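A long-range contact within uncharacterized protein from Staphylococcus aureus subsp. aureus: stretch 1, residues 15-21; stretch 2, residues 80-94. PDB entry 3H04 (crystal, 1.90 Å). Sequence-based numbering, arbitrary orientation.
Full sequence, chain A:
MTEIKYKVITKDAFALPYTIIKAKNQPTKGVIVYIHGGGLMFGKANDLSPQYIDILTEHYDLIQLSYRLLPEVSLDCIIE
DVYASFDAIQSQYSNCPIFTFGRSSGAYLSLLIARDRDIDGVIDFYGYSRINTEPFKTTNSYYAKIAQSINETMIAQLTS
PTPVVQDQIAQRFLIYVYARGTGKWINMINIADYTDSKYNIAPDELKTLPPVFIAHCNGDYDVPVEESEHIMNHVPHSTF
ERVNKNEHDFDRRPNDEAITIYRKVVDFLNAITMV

Stretch 1 15-21: ALPYTII
Stretch 2, residues 80-94: EDVYASFDAIQSQYS

Residues 15-21 form an extended strand that packs against a helix that begins earlier in the chain and runs on from Glu-80 through Gln-90; the smallest sequence separation between touching residues is 65. The two axes approach to 9.8 Å, and their N-to-C directions diverge by 49° (signed crossing angle -49°), so both elements run in broadly the same sense. The CA atoms of Leu-16 and Ser-85 set the register, 7.2 Å apart. In the strand phi runs from -72° (Pro-17) to -144° (Tyr-18) and psi from 108° (Leu-16) to 152° (Tyr-18), and the alternation of the strand points Leu-16, Tyr-18 and Ile-20 toward the helix while Pro-17 and Ile-21 point away. Together the stretches bury 419 Å².

The helix holds phi/psi near -65/-43, with i to i-4 backbone hydrogen bonds from Ala-84 N to Glu-80 O (3.0 Å) through Ser-91 N to Asp-87 O (3.1 Å). Glu-80 points sideways and stays out of contact. One residue on, Asp-81 (chi1 m, -76°) points toward the strand, and its CB makes the closest approach, 3.4 Å from Leu-16 CD1; both carboxylate oxygens are satisfied elsewhere in the structure. Leu-16, buried in an m,t rotamer (-66°, 176°), extends CD1 to the next helical turn as well, 3.3 Å from Ser-85 OG. Val-82 points away, and Ala-84, though directed toward the strand, is barely covered by it.

Ser-85 (chi1 m, -58°), with its short side chain, points toward the strand, and its hydroxyl donates to a water with Ser-85 OG 2.7 Å from the water O. That water O in turn donates to Pro-17 O at 3.0 Å, linking the helix to the strand backbone through a carbonyl. Ala-88 points its CB toward the strand, 4.6 Å from Tyr-18 OH, and its backbone O is slightly nearer, 4.4 Å from Tyr-18 OH.

Ile-89 leaves the backbone sideways, but its end comes nearer: with chi1 m (-61°) and chi2 at 148°, between wells, it lays CG1 over one face of the Tyr-18 ring, 4.0 Å from the centroid and 15° off the ring normal, a CH-pi contact. The closest pair is Ile-89 CG1 and Tyr-18 CE1, at 3.8 Å. Tyr-18 takes chi1 p (67°) and chi2 89°, burying its aromatic ring while its hydroxyl reaches the last part of stretch 2.

Ser-91 (chi1 p, 63°) turns back on its own stretch, OG donating to Ala-88 O at 2.9 Å. Gln-92, nearly fully extended (chi1 -167°, chi2 165°, chi3 -1°), accepts the one direct hydrogen bond across the stretches: Tyr-18 OH donates to Gln-92 OE1 at 3.1 Å, near the ring plane. Its amide NE2 sits 3.8 Å from Ile-20 CD1. Tyr-93 has phi/psi -132/58, outside the helical region; chi1 m (-72°) and chi2 -87° carry the ring edge to Ile-20, whose m,t rotamer (-59°, -167°) places CD1 4.2 Å from Tyr-93 CE2 and CG2 3.5 Å from Tyr-93 OH. Ser-94 is exposed and beyond reach of the strand, its OG donating to Ser-91 O at 2.6 Å.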

ATOM      1  N   ALA A  15     -10.599   7.046 -15.776  1.00 22.11           N
ATOM      2  CA  ALA A  15      -9.292   6.502 -16.179  1.00 23.73           C
ATOM      3  C   ALA A  15      -8.355   6.306 -14.971  1.00 24.16           C
ATOM      4  O   ALA A  15      -8.157   7.234 -14.153  1.00 25.16           O
ATOM      5  CB  ALA A  15      -8.639   7.389 -17.295  1.00 24.43           C
ATOM      6  N   LEU A  16      -7.841   5.080 -14.783  1.00 22.75           N
ATOM      7  CA  LEU A  16      -6.840   4.832 -13.758  1.00 22.65           C
ATOM      8  C   LEU A  16      -5.552   4.561 -14.486  1.00 21.39           C
ATOM      9  O   LEU A  16      -5.447   3.523 -15.117  1.00 22.40           O
ATOM     10  CB  LEU A  16      -7.150   3.604 -12.885  1.00 21.79           C
ATOM     11  CG  LEU A  16      -8.384   3.735 -12.018  1.00 23.47           C
ATOM     12  CD1 LEU A  16      -8.617   2.404 -11.286  1.00 20.87           C
ATOM     13  CD2 LEU A  16      -8.243   4.948 -11.064  1.00 21.59           C
ATOM     14  N   PRO A  17      -4.598   5.504 -14.449  1.00 19.46           N
ATOM     15  CA  PRO A  17      -3.324   5.264 -15.126  1.00 18.45           C
ATOM     16  C   PRO A  17      -2.505   4.227 -14.375  1.00 17.95           C
ATOM     17  O   PRO A  17      -2.673   4.066 -13.167  1.00 16.78           O
ATOM     18  CB  PRO A  17      -2.602   6.627 -15.048  1.00 18.47           C
ATOM     19  CG  PRO A  17      -3.251   7.303 -13.802  1.00 19.33           C
ATOM     20  CD  PRO A  17      -4.687   6.859 -13.859  1.00 19.27           C
ATOM     21  N   TYR A  18      -1.687   3.485 -15.105  1.00 16.46           N
ATOM     22  CA  TYR A  18      -0.638   2.699 -14.508  1.00 17.19           C
ATOM     23  C   TYR A  18       0.563   2.704 -15.435  1.00 17.82           C
ATOM     24  O   TYR A  18       0.402   2.943 -16.638  1.00 17.45           O
ATOM     25  CB  TYR A  18      -1.078   1.291 -14.097  1.00 16.60           C
ATOM     26  CG  TYR A  18      -1.433   0.329 -15.195  1.00 18.93           C
ATOM     27  CD1 TYR A  18      -0.459  -0.479 -15.783  1.00 17.65           C
ATOM     28  CD2 TYR A  18      -2.753   0.210 -15.640  1.00 21.59           C
ATOM     29  CE1 TYR A  18      -0.783  -1.389 -16.790  1.00 18.24           C
ATOM     30  CE2 TYR A  18      -3.079  -0.686 -16.657  1.00 24.19           C
ATOM     31  CZ  TYR A  18      -2.083  -1.483 -17.200  1.00 20.83           C
ATOM     32  OH  TYR A  18      -2.430  -2.372 -18.145  1.00 26.26           O
ATOM     33  N   THR A  19       1.745   2.552 -14.837  1.00 18.30           N
ATOM     34  CA  THR A  19       3.030   2.498 -15.527  1.00 19.72           C
ATOM     35  C   THR A  19       3.700   1.154 -15.307  1.00 19.65           C
ATOM     36  O   THR A  19       3.625   0.545 -14.221  1.00 20.35           O
ATOM     37  CB  THR A  19       4.026   3.582 -15.059  1.00 19.84           C
ATOM     38  OG1 THR A  19       4.386   3.323 -13.684  1.00 26.02           O
ATOM     39  CG2 THR A  19       3.405   4.955 -15.158  1.00 21.22           C
ATOM     40  N   ILE A  20       4.337   0.668 -16.359  1.00 19.01           N
ATOM     41  CA  ILE A  20       5.127  -0.538 -16.292  1.00 18.52           C
ATOM     42  C   ILE A  20       6.550  -0.137 -16.606  1.00 19.95           C
ATOM     43  O   ILE A  20       6.815   0.483 -17.653  1.00 17.53           O
ATOM     44  CB  ILE A  20       4.671  -1.601 -17.323  1.00 19.56           C
ATOM     45  CG1 ILE A  20       3.200  -1.984 -17.080  1.00 18.17           C
ATOM     46  CG2 ILE A  20       5.626  -2.844 -17.318  1.00 19.27           C
ATOM     47  CD1 ILE A  20       2.774  -3.235 -17.839  1.00 15.92           C
ATOM     48  N   ILE A  21       7.462  -0.488 -15.698  1.00 20.08           N
ATOM     49  CA  ILE A  21       8.887  -0.405 -15.966  1.00 21.85           C
ATOM     50  C   ILE A  21       9.363  -1.824 -16.187  1.00 23.00           C
ATOM     51  O   ILE A  21       9.187  -2.671 -15.295  1.00 22.60           O
ATOM     52  CB  ILE A  21       9.660   0.175 -14.751  1.00 21.10           C
ATOM     53  CG1 ILE A  21       9.340   1.658 -14.562  1.00 21.86           C
ATOM     54  CG2 ILE A  21      11.218  -0.062 -14.946  1.00 21.49           C
ATOM     55  CD1 ILE A  21       9.436   2.142 -13.133  1.00 20.89           C
ATOM     56  N   GLU A  80     -12.402  -1.270  -5.419  1.00 17.74           N
ATOM     57  CA  GLU A  80     -12.847  -1.527  -6.797  1.00 18.08           C
ATOM     58  C   GLU A  80     -11.802  -1.065  -7.824  1.00 17.45           C
ATOM     59  O   GLU A  80     -11.538  -1.759  -8.782  1.00 14.12           O
ATOM     60  CB  GLU A  80     -14.220  -0.877  -7.086  1.00 20.64           C
ATOM     61  CG  GLU A  80     -15.363  -1.678  -6.532  1.00 26.40           C
ATOM     62  CD  GLU A  80     -16.736  -1.025  -6.702  1.00 34.61           C
ATOM     63  OE1 GLU A  80     -16.858   0.001  -7.444  1.00 35.75           O
ATOM     64  OE2 GLU A  80     -17.692  -1.575  -6.078  1.00 36.53           O
ATOM     65  N   ASP A  81     -11.210   0.115  -7.617  1.00 17.14           N
ATOM     66  CA  ASP A  81     -10.165   0.622  -8.531  1.00 16.96           C
ATOM     67  C   ASP A  81      -8.929  -0.272  -8.516  1.00 15.96           C
ATOM     68  O   ASP A  81      -8.333  -0.567  -9.542  1.00 16.08           O
ATOM     69  CB  ASP A  81      -9.743   2.074  -8.129  1.00 16.45           C
ATOM     70  CG  ASP A  81     -10.773   3.160  -8.525  1.00 20.53           C
ATOM     71  OD1 ASP A  81     -11.811   2.844  -9.173  1.00 18.62           O
ATOM     72  OD2 ASP A  81     -10.518   4.363  -8.188  1.00 20.23           O
ATOM     73  N   VAL A  82      -8.468  -0.618  -7.317  1.00 16.69           N
ATOM     74  CA  VAL A  82      -7.301  -1.465  -7.148  1.00 16.00           C
ATOM     75  C   VAL A  82      -7.482  -2.832  -7.876  1.00 16.14           C
ATOM     76  O   VAL A  82      -6.615  -3.282  -8.621  1.00 15.81           O
ATOM     77  CB  VAL A  82      -7.005  -1.645  -5.620  1.00 16.33           C
ATOM     78  CG1 VAL A  82      -6.039  -2.807  -5.393  1.00 16.78           C
ATOM     79  CG2 VAL A  82      -6.470  -0.293  -5.024  1.00 15.75           C
ATOM     80  N   TYR A  83      -8.621  -3.479  -7.673  1.00 16.66           N
ATOM     81  CA  TYR A  83      -8.879  -4.774  -8.302  1.00 16.65           C
ATOM     82  C   TYR A  83      -9.086  -4.642  -9.827  1.00 17.54           C
ATOM     83  O   TYR A  83      -8.705  -5.525 -10.568  1.00 17.45           O
ATOM     84  CB  TYR A  83     -10.086  -5.452  -7.646  1.00 17.30           C
ATOM     85  CG  TYR A  83      -9.921  -5.969  -6.213  1.00 20.11           C
ATOM     86  CD1 TYR A  83      -8.856  -5.591  -5.398  1.00 19.88           C
ATOM     87  CD2 TYR A  83     -10.890  -6.817  -5.666  1.00 19.30           C
ATOM     88  CE1 TYR A  83      -8.742  -6.101  -4.083  1.00 24.13           C
ATOM     89  CE2 TYR A  83     -10.813  -7.280  -4.384  1.00 20.87           C
ATOM     90  CZ  TYR A  83      -9.730  -6.952  -3.600  1.00 22.34           C
ATOM     91  OH  TYR A  83      -9.656  -7.422  -2.332  1.00 18.98           O
ATOM     92  N   ALA A  84      -9.670  -3.533 -10.296  1.00 17.68           N
ATOM     93  CA  ALA A  84      -9.824  -3.321 -11.756  1.00 18.05           C
ATOM     94  C   ALA A  84      -8.425  -3.132 -12.361  1.00 17.74           C
ATOM     95  O   ALA A  84      -8.132  -3.687 -13.391  1.00 17.64           O
ATOM     96  CB  ALA A  84     -10.710  -2.133 -12.071  1.00 17.38           C
ATOM     97  N   SER A  85      -7.537  -2.422 -11.666  1.00 17.79           N
ATOM     98  CA  SER A  85      -6.187  -2.212 -12.175  1.00 17.80           C
ATOM     99  C   SER A  85      -5.400  -3.514 -12.066  1.00 18.70           C
ATOM    100  O   SER A  85      -4.755  -3.951 -13.038  1.00 16.66           O
ATOM    101  CB  SER A  85      -5.477  -1.049 -11.462  1.00 18.57           C
ATOM    102  OG  SER A  85      -6.241   0.161 -11.606  1.00 22.13           O
ATOM    103  N   PHE A  86      -5.483  -4.162 -10.903  1.00 18.93           N
ATOM    104  CA  PHE A  86      -4.832  -5.451 -10.757  1.00 17.76           C
ATOM    105  C   PHE A  86      -5.220  -6.441 -11.856  1.00 19.11           C
ATOM    106  O   PHE A  86      -4.333  -7.071 -12.423  1.00 17.86           O
ATOM    107  CB  PHE A  86      -5.034  -6.103  -9.393  1.00 17.99           C
ATOM    108  CG  PHE A  86      -4.256  -7.389  -9.258  1.00 16.76           C
ATOM    109  CD1 PHE A  86      -2.882  -7.358  -9.061  1.00 15.46           C
ATOM    110  CD2 PHE A  86      -4.879  -8.615  -9.445  1.00 18.68           C
ATOM    111  CE1 PHE A  86      -2.140  -8.538  -8.956  1.00 15.53           C
ATOM    112  CE2 PHE A  86      -4.127  -9.819  -9.370  1.00 18.34           C
ATOM    113  CZ  PHE A  86      -2.760  -9.761  -9.112  1.00 17.33           C
ATOM    114  N   ASP A  87      -6.521  -6.565 -12.166  1.00 20.10           N
ATOM    115  CA  ASP A  87      -6.997  -7.565 -13.147  1.00 20.47           C
ATOM    116  C   ASP A  87      -6.575  -7.254 -14.549  1.00 21.08           C
ATOM    117  O   ASP A  87      -6.274  -8.166 -15.339  1.00 20.85           O
ATOM    118  CB  ASP A  87      -8.507  -7.733 -13.107  1.00 20.57           C
ATOM    119  CG  ASP A  87      -8.985  -8.332 -11.808  1.00 21.79           C
ATOM    120  OD1 ASP A  87      -8.162  -9.012 -11.161  1.00 22.27           O
ATOM    121  OD2 ASP A  87     -10.163  -8.090 -11.420  1.00 18.53           O
ATOM    122  N   ALA A  88      -6.548  -5.977 -14.867  1.00 19.78           N
ATOM    123  CA  ALA A  88      -6.028  -5.535 -16.157  1.00 20.85           C
ATOM    124  C   ALA A  88      -4.539  -5.867 -16.240  1.00 20.76           C
ATOM    125  O   ALA A  88      -4.068  -6.330 -17.252  1.00 22.45           O
ATOM    126  CB  ALA A  88      -6.274  -4.062 -16.362  1.00 18.90           C
ATOM    127  N   ILE A  89      -3.800  -5.676 -15.156  1.00 20.96           N
ATOM    128  CA  ILE A  89      -2.366  -6.038 -15.152  1.00 21.74           C
ATOM    129  C   ILE A  89      -2.154  -7.538 -15.190  1.00 22.92           C
ATOM    130  O   ILE A  89      -1.334  -8.005 -15.986  1.00 23.94           O
ATOM    131  CB  ILE A  89      -1.599  -5.410 -13.933  1.00 21.11           C
ATOM    132  CG1 ILE A  89      -1.668  -3.889 -14.002  1.00 20.16           C
ATOM    133  CG2 ILE A  89      -0.097  -5.917 -13.879  1.00 20.75           C
ATOM    134  CD1 ILE A  89      -1.698  -3.173 -12.560  1.00 19.71           C
ATOM    135  N   GLN A  90      -2.864  -8.297 -14.349  1.00 24.34           N
ATOM    136  CA  GLN A  90      -2.712  -9.755 -14.336  1.00 25.40           C
ATOM    137  C   GLN A  90      -2.988 -10.377 -15.718  1.00 26.51           C
ATOM    138  O   GLN A  90      -2.232 -11.235 -16.153  1.00 24.36           O
ATOM    139  CB  GLN A  90      -3.596 -10.447 -13.289  1.00 26.09           C
ATOM    140  CG  GLN A  90      -3.291 -11.970 -13.122  1.00 28.17           C
ATOM    141  CD  GLN A  90      -3.746 -12.582 -11.766  1.00 32.48           C
ATOM    142  OE1 GLN A  90      -4.883 -12.350 -11.299  1.00 33.23           O
ATOM    143  NE2 GLN A  90      -2.865 -13.396 -11.151  1.00 29.12           N
ATOM    144  N   SER A  91      -4.043  -9.944 -16.421  1.00 27.41           N
ATOM    145  CA  SER A  91      -4.322 -10.537 -17.739  1.00 28.31           C
ATOM    146  C   SER A  91      -3.122 -10.362 -18.690  1.00 29.32           C
ATOM    147  O   SER A  91      -2.878 -11.212 -19.547  1.00 29.07           O
ATOM    148  CB  SER A  91      -5.586  -9.933 -18.362  1.00 28.28           C
ATOM    149  OG  SER A  91      -5.393  -8.567 -18.589  1.00 28.67           O
ATOM    150  N   GLN A  92      -2.365  -9.279 -18.510  1.00 29.64           N
ATOM    151  CA  GLN A  92      -1.178  -8.980 -19.322  1.00 30.69           C
ATOM    152  C   GLN A  92       0.087  -9.811 -18.977  1.00 30.95           C
ATOM    153  O   GLN A  92       1.102  -9.729 -19.670  1.00 31.03           O
ATOM    154  CB  GLN A  92      -0.887  -7.502 -19.134  1.00 31.24           C
ATOM    155  CG  GLN A  92       0.082  -6.848 -20.072  1.00 33.24           C
ATOM    156  CD  GLN A  92      -0.052  -5.342 -19.965  1.00 36.29           C
ATOM    157  OE1 GLN A  92      -0.878  -4.856 -19.202  1.00 41.99           O
ATOM    158  NE2 GLN A  92       0.753  -4.599 -20.718  1.00 39.89           N
ATOM    159  N   TYR A  93       0.014 -10.583 -17.895  1.00 31.21           N
ATOM    160  CA  TYR A  93       1.094 -11.431 -17.409  1.00 31.14           C
ATOM    161  C   TYR A  93       0.488 -12.799 -17.130  1.00 32.24           C
ATOM    162  O   TYR A  93       0.606 -13.325 -16.039  1.00 33.08           O
ATOM    163  CB  TYR A  93       1.691 -10.850 -16.124  1.00 30.54           C
ATOM    164  CG  TYR A  93       2.506  -9.601 -16.344  1.00 28.27           C
ATOM    165  CD1 TYR A  93       3.857  -9.679 -16.666  1.00 25.75           C
ATOM    166  CD2 TYR A  93       1.924  -8.343 -16.249  1.00 25.43           C
ATOM    167  CE1 TYR A  93       4.602  -8.548 -16.887  1.00 23.00           C
ATOM    168  CE2 TYR A  93       2.671  -7.193 -16.461  1.00 25.67           C
ATOM    169  CZ  TYR A  93       4.014  -7.307 -16.777  1.00 24.01           C
ATOM    170  OH  TYR A  93       4.755  -6.177 -16.967  1.00 21.37           O
ATOM    171  N   SER A  94      -0.119 -13.405 -18.149  1.00 33.62           N
ATOM    172  CA  SER A  94      -0.964 -14.585 -17.946  1.00 33.86           C
ATOM    173  C   SER A  94      -0.212 -15.802 -17.428  1.00 33.55           C
ATOM    174  O   SER A  94      -0.703 -16.512 -16.548  1.00 34.38           O
ATOM    175  CB  SER A  94      -1.703 -14.929 -19.241  1.00 34.14           C
ATOM    176  OG  SER A  94      -2.325 -13.763 -19.760  1.00 35.74           O
TER
HETATM  177  O   HOH W   1      -4.033   1.698 -11.996  1.00 15.21           O